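Local coordinates for uncharacterized protein (Slackia heliotrinireducens DSM 20476, PDB 4S1P) that is uncharacterised but probably acts as an SGNH-type esterase or acylhydrolase, at residues A63-G75 and G98-R110. Numbering follows the deposited sequence.
Sequences AWDFVVMQEMSHG and GAQPVIYGTWPYR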
loop_
_atom_site.group_PDB
_atom_site.type_symbol
_atom_site.label_atom_id
_atom_site.label_comp_id
_atom_site.label_asym_id
_atom_site.label_seq_id
_atom_site.Cartn_x
_atom_site.Cartn_y
_atom_site.Cartn_z
ATOM N N ALA A 63 -9.432 16.791 -7.180
ATOM C CA ALA A 63 -8.078 16.922 -7.688
ATOM C C ALA A 63 -7.100 16.304 -6.725
ATOM O O ALA A 63 -7.146 16.587 -5.535
ATOM C CB ALA A 63 -7.761 18.378 -7.857
ATOM N N TRP A 64 -6.194 15.489 -7.252
ATOM C CA TRP A 64 -5.206 14.766 -6.431
ATOM C C TRP A 64 -3.804 14.958 -6.942
ATOM O O TRP A 64 -3.555 14.853 -8.166
ATOM C CB TRP A 64 -5.555 13.259 -6.389
ATOM C CG TRP A 64 -6.962 13.006 -5.992
ATOM C CD1 TRP A 64 -8.012 12.780 -6.813
ATOM C CD2 TRP A 64 -7.509 13.045 -4.659
ATOM N NE1 TRP A 64 -9.170 12.672 -6.090
ATOM C CE2 TRP A 64 -8.892 12.877 -4.766
ATOM C CE3 TRP A 64 -6.955 13.259 -3.377
ATOM C CZ2 TRP A 64 -9.730 12.870 -3.639
ATOM C CZ3 TRP A 64 -7.773 13.267 -2.287
ATOM C CH2 TRP A 64 -9.159 13.069 -2.413
ATOM N N ASP A 65 -2.859 15.072 -5.997
ATOM C CA ASP A 65 -1.433 15.035 -6.350
ATOM C C ASP A 65 -0.889 13.631 -6.473
ATOM O O ASP A 65 -0.052 13.343 -7.317
ATOM C CB ASP A 65 -0.630 15.825 -5.340
ATOM C CG ASP A 65 -1.002 17.302 -5.364
ATOM O OD1 ASP A 65 -0.541 17.991 -6.283
ATOM O OD2 ASP A 65 -1.816 17.761 -4.564
ATOM N N PHE A 66 -1.348 12.758 -5.583
ATOM C CA PHE A 66 -0.890 11.393 -5.524
ATOM C C PHE A 66 -2.037 10.457 -5.240
ATOM O O PHE A 66 -2.965 10.820 -4.532
ATOM C CB PHE A 66 0.136 11.224 -4.392
ATOM C CG PHE A 66 1.401 12.027 -4.572
ATOM C CD1 PHE A 66 2.392 11.591 -5.428
ATOM C CD2 PHE A 66 1.580 13.211 -3.906
ATOM C CE1 PHE A 66 3.563 12.313 -5.614
ATOM C CE2 PHE A 66 2.744 13.924 -4.062
ATOM C CZ PHE A 66 3.737 13.493 -4.933
ATOM N N VAL A 67 -1.933 9.243 -5.775
ATOM C CA VAL A 67 -2.829 8.148 -5.435
ATOM C C VAL A 67 -1.961 7.003 -4.932
ATOM O O VAL A 67 -1.110 6.499 -5.668
ATOM C CB VAL A 67 -3.679 7.673 -6.606
ATOM C CG1 VAL A 67 -4.554 6.494 -6.191
ATOM C CG2 VAL A 67 -4.544 8.819 -7.134
ATOM N N VAL A 68 -2.129 6.657 -3.645
ATOM C CA VAL A 68 -1.304 5.602 -3.011
ATOM C C VAL A 68 -2.086 4.291 -3.055
ATOM O O VAL A 68 -3.258 4.261 -2.688
ATOM C CB VAL A 68 -0.973 5.953 -1.564
ATOM C CG1 VAL A 68 -0.140 4.870 -0.904
ATOM C CG2 VAL A 68 -0.252 7.284 -1.505
HETATM N N MSE A 69 -1.418 3.214 -3.487
HETATM C CA MSE A 69 -2.065 1.951 -3.687
HETATM C C MSE A 69 -1.437 0.891 -2.814
HETATM O O MSE A 69 -0.233 0.623 -2.938
HETATM C CB MSE A 69 -1.943 1.499 -5.150
HETATM C CG MSE A 69 -2.514 2.539 -6.115
HETATM SE SE MSE A 69 -1.974 2.251 -7.971
HETATM C CE MSE A 69 -0.048 2.562 -7.661
ATOM N N GLN A 70 -2.240 0.283 -1.927
ATOM C CA GLN A 70 -1.764 -0.779 -1.038
ATOM C C GLN A 70 -2.622 -2.029 -1.203
ATOM O O GLN A 70 -3.817 -1.987 -0.970
ATOM C CB GLN A 70 -1.815 -0.298 0.427
ATOM C CG GLN A 70 -1.363 -1.341 1.447
ATOM C CD GLN A 70 -2.487 -1.821 2.331
ATOM O OE1 GLN A 70 -3.203 -1.027 2.940
ATOM N NE2 GLN A 70 -2.656 -3.129 2.409
ATOM N N GLU A 71 -1.964 -3.135 -1.579
ATOM C CA GLU A 71 -2.628 -4.393 -1.788
ATOM C C GLU A 71 -2.728 -5.193 -0.491
ATOM O O GLU A 71 -1.921 -5.045 0.427
ATOM C CB GLU A 71 -1.842 -5.217 -2.813
ATOM C CG GLU A 71 -2.409 -6.597 -3.192
ATOM C CD GLU A 71 -3.793 -6.507 -3.833
ATOM O OE1 GLU A 71 -4.774 -6.155 -3.126
ATOM O OE2 GLU A 71 -3.906 -6.783 -5.059
HETATM N N MSE A 72 -3.741 -6.051 -0.446
HETATM C CA MSE A 72 -3.868 -7.076 0.595
HETATM C C MSE A 72 -2.493 -7.681 0.819
HETATM O O MSE A 72 -1.771 -7.976 -0.123
HETATM C CB MSE A 72 -4.945 -8.073 0.144
HETATM C CG MSE A 72 -5.404 -9.007 1.268
HETATM SE SE MSE A 72 -4.241 -10.593 1.306
HETATM C CE MSE A 72 -4.691 -11.364 -0.448
ATOM N N SER A 73 -2.164 -7.902 2.086
ATOM C CA SER A 73 -0.783 -8.055 2.531
ATOM C C SER A 73 0.014 -9.210 1.955
ATOM O O SER A 73 1.231 -9.121 1.922
ATOM C CB SER A 73 -0.713 -8.123 4.071
ATOM O OG SER A 73 -1.429 -9.224 4.543
ATOM N N HIS A 74 -0.643 -10.281 1.491
ATOM C CA HIS A 74 0.093 -11.338 0.785
ATOM C C HIS A 74 -0.215 -11.407 -0.698
ATOM O O HIS A 74 0.378 -12.232 -1.434
ATOM C CB HIS A 74 -0.055 -12.719 1.439
ATOM C CG HIS A 74 -1.447 -13.251 1.487
ATOM N ND1 HIS A 74 -2.050 -13.813 0.391
ATOM C CD2 HIS A 74 -2.300 -13.431 2.524
ATOM C CE1 HIS A 74 -3.238 -14.283 0.737
ATOM N NE2 HIS A 74 -3.414 -14.065 2.033
ATOM N N GLY A 75 -1.146 -10.557 -1.135
ATOM C CA GLY A 75 -1.567 -10.591 -2.544
ATOM C C GLY A 75 -0.486 -10.544 -3.588
ATOM O O GLY A 75 -0.512 -11.309 -4.556
ATOM N N GLY A 98 -4.316 13.199 -13.745
ATOM C CA GLY A 98 -3.265 14.143 -13.409
ATOM C C GLY A 98 -2.582 13.929 -12.075
ATOM O O GLY A 98 -1.817 14.794 -11.634
ATOM N N ALA A 99 -2.745 12.735 -11.507
ATOM C CA ALA A 99 -2.138 12.391 -10.236
ATOM C C ALA A 99 -0.968 11.430 -10.486
ATOM O O ALA A 99 -0.969 10.638 -11.423
ATOM C CB ALA A 99 -3.153 11.730 -9.310
ATOM N N GLN A 100 -0.004 11.451 -9.584
ATOM C CA GLN A 100 1.104 10.518 -9.611
ATOM C C GLN A 100 0.783 9.260 -8.768
ATOM O O GLN A 100 0.538 9.379 -7.576
ATOM C CB GLN A 100 2.365 11.177 -9.060
ATOM C CG GLN A 100 3.527 10.221 -8.919
ATOM C CD GLN A 100 4.053 9.650 -10.221
ATOM O OE1 GLN A 100 4.446 10.401 -11.123
ATOM N NE2 GLN A 100 4.108 8.316 -10.319
ATOM N N PRO A 101 0.766 8.077 -9.386
ATOM C CA PRO A 101 0.541 6.862 -8.600
ATOM C C PRO A 101 1.762 6.509 -7.754
ATOM O O PRO A 101 2.906 6.724 -8.158
ATOM C CB PRO A 101 0.243 5.799 -9.655
ATOM C CG PRO A 101 0.810 6.321 -10.928
ATOM C CD PRO A 101 0.797 7.822 -10.840
ATOM N N VAL A 102 1.479 5.957 -6.571
ATOM C CA VAL A 102 2.498 5.566 -5.599
ATOM C C VAL A 102 2.155 4.174 -5.093
ATOM O O VAL A 102 1.028 3.958 -4.659
ATOM C CB VAL A 102 2.547 6.557 -4.406
ATOM C CG1 VAL A 102 3.528 6.117 -3.341
ATOM C CG2 VAL A 102 2.893 7.960 -4.895
ATOM N N ILE A 103 3.116 3.256 -5.138
ATOM C CA ILE A 103 2.920 1.955 -4.565
ATOM C C ILE A 103 3.359 1.997 -3.098
ATOM O O ILE A 103 4.505 2.348 -2.802
ATOM C CB ILE A 103 3.730 0.882 -5.314
ATOM C CG1 ILE A 103 3.156 0.682 -6.723
ATOM C CG2 ILE A 103 3.789 -0.426 -4.525
ATOM C CD1 ILE A 103 4.132 0.016 -7.652
ATOM N N TYR A 104 2.460 1.622 -2.187
ATOM C CA TYR A 104 2.812 1.430 -0.769
ATOM C C TYR A 104 3.333 -0.016 -0.725
ATOM O O TYR A 104 2.552 -0.981 -0.666
ATOM C CB TYR A 104 1.593 1.689 0.085
ATOM C CG TYR A 104 1.684 1.382 1.590
ATOM C CD1 TYR A 104 2.844 0.913 2.217
ATOM C CD2 TYR A 104 0.579 1.579 2.372
ATOM C CE1 TYR A 104 2.842 0.586 3.586
ATOM C CE2 TYR A 104 0.555 1.262 3.710
ATOM C CZ TYR A 104 1.691 0.781 4.329
ATOM O OH TYR A 104 1.664 0.435 5.656
ATOM N N GLY A 105 4.653 -0.162 -0.846
ATOM C CA GLY A 105 5.259 -1.490 -0.839
ATOM C C GLY A 105 5.261 -1.966 0.610
ATOM O O GLY A 105 5.790 -1.304 1.489
ATOM N N THR A 106 4.663 -3.095 0.872
ATOM C CA THR A 106 4.637 -3.657 2.202
ATOM C C THR A 106 5.670 -4.806 2.328
ATOM O O THR A 106 6.496 -5.064 1.456
ATOM C CB THR A 106 3.209 -4.116 2.561
ATOM O OG1 THR A 106 2.812 -5.222 1.721
ATOM C CG2 THR A 106 2.176 -2.971 2.418
ATOM N N TRP A 107 5.606 -5.463 3.471
ATOM C CA TRP A 107 6.672 -6.306 3.974
ATOM C C TRP A 107 6.256 -7.781 3.932
ATOM O O TRP A 107 5.068 -8.103 4.028
ATOM C CB TRP A 107 7.002 -5.878 5.428
ATOM C CG TRP A 107 5.776 -5.677 6.219
ATOM C CD1 TRP A 107 5.058 -6.632 6.866
ATOM C CD2 TRP A 107 5.072 -4.448 6.404
ATOM N NE1 TRP A 107 3.940 -6.084 7.431
ATOM C CE2 TRP A 107 3.921 -4.740 7.154
ATOM C CE3 TRP A 107 5.276 -3.123 5.962
ATOM C CZ2 TRP A 107 2.995 -3.767 7.497
ATOM C CZ3 TRP A 107 4.346 -2.172 6.302
ATOM C CH2 TRP A 107 3.223 -2.491 7.051
ATOM N N PRO A 108 7.242 -8.687 3.853
ATOM C CA PRO A 108 6.913 -10.092 4.118
ATOM C C PRO A 108 6.459 -10.213 5.572
ATOM O O PRO A 108 6.809 -9.412 6.396
ATOM C CB PRO A 108 8.260 -10.824 3.924
ATOM C CG PRO A 108 9.277 -9.787 4.224
ATOM C CD PRO A 108 8.697 -8.480 3.743
ATOM N N TYR A 109 5.689 -11.238 5.857
ATOM C CA TYR A 109 5.290 -11.512 7.217
ATOM C C TYR A 109 6.507 -11.942 8.049
ATOM O O TYR A 109 7.502 -12.418 7.534
ATOM C CB TYR A 109 4.278 -12.632 7.217
ATOM C CG TYR A 109 2.991 -12.383 6.531
ATOM C CD1 TYR A 109 2.611 -11.104 6.135
ATOM C CD2 TYR A 109 2.096 -13.440 6.314
ATOM C CE1 TYR A 109 1.386 -10.897 5.515
ATOM C CE2 TYR A 109 0.860 -13.223 5.723
ATOM C CZ TYR A 109 0.511 -11.952 5.327
ATOM O OH TYR A 109 -0.745 -11.772 4.754
ATOM N N ARG A 110 6.409 -11.752 9.354
ATOM C CA ARG A 110 7.499 -12.125 10.233
ATOM C C ARG A 110 7.787 -13.623 10.176
ATOM O O ARG A 110 6.883 -14.444 10.206
ATOM C CB ARG A 110 7.200 -11.673 11.651
ATOM C CG ARG A 110 8.323 -12.026 12.586
ATOM C CD ARG A 110 8.204 -11.348 13.916
ATOM N NE ARG A 110 9.397 -11.556 14.730
ATOM C CZ ARG A 110 9.610 -10.925 15.878
ATOM N NH1 ARG A 110 8.691 -10.104 16.346
ATOM N NH2 ARG A 110 10.722 -11.140 16.570
HETATM O O HOH W 1 -3.475 16.684 -10.084
HETATM O O HOH W 2 0.928 -2.976 -1.569
HETATM O O HOH W 3 0.877 -5.357 -0.222
HETATM O O HOH W 4 2.595 -7.232 3.420
#
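Ser73 OG and Tyr109 OH share a short hydrogen bond of 2.6 Å, and either hydroxyl could be the donor. The serine comes in at the edge of the tyrosine ring. Its OG sits between the backbone N and the carbonyl carbon (chi1 61°). The same OG is also hydrogen-bonded to an unidentified bound ligand. His74 brings CD2 to 3.2 Å from Tyr109 OH, in the imidazole plane, while its ND1 bonds Thr78. A phenylalanine in place of Tyr109 would probably leave Ser73 OG without this partner and its orientation less fixed. Where the strands part, water takes over. One molecule bridges Glu71 N and Tyr104 O. Another joins Ser73 O, Thr106 OG1 and Trp107 O. Further back, five backbone bonds zip the strands in parallel, from Gln100 N to Asp65 O through to Tyr104 N to Met69 O. On one face, Phe66 CD1 meets Val102 CG2 at 3.7 Å and Val68 CG1 rests on Tyr104 CB. On the other, the selenomethionine Met69 bends at chi3 (-64°), bringing CE to 3.8 Å from both Pro101 CB and Ile103 CG1. Gln70 CB and CG lie alongside Tyr104 CD2, with the amide reaching Thr14 and Asn11. Helix 80-96 makes this a beta-alpha-beta crossover between neighbouring central strands of the parallel sheet, as in the alpha/beta/alpha fold of SGNH hydrolases.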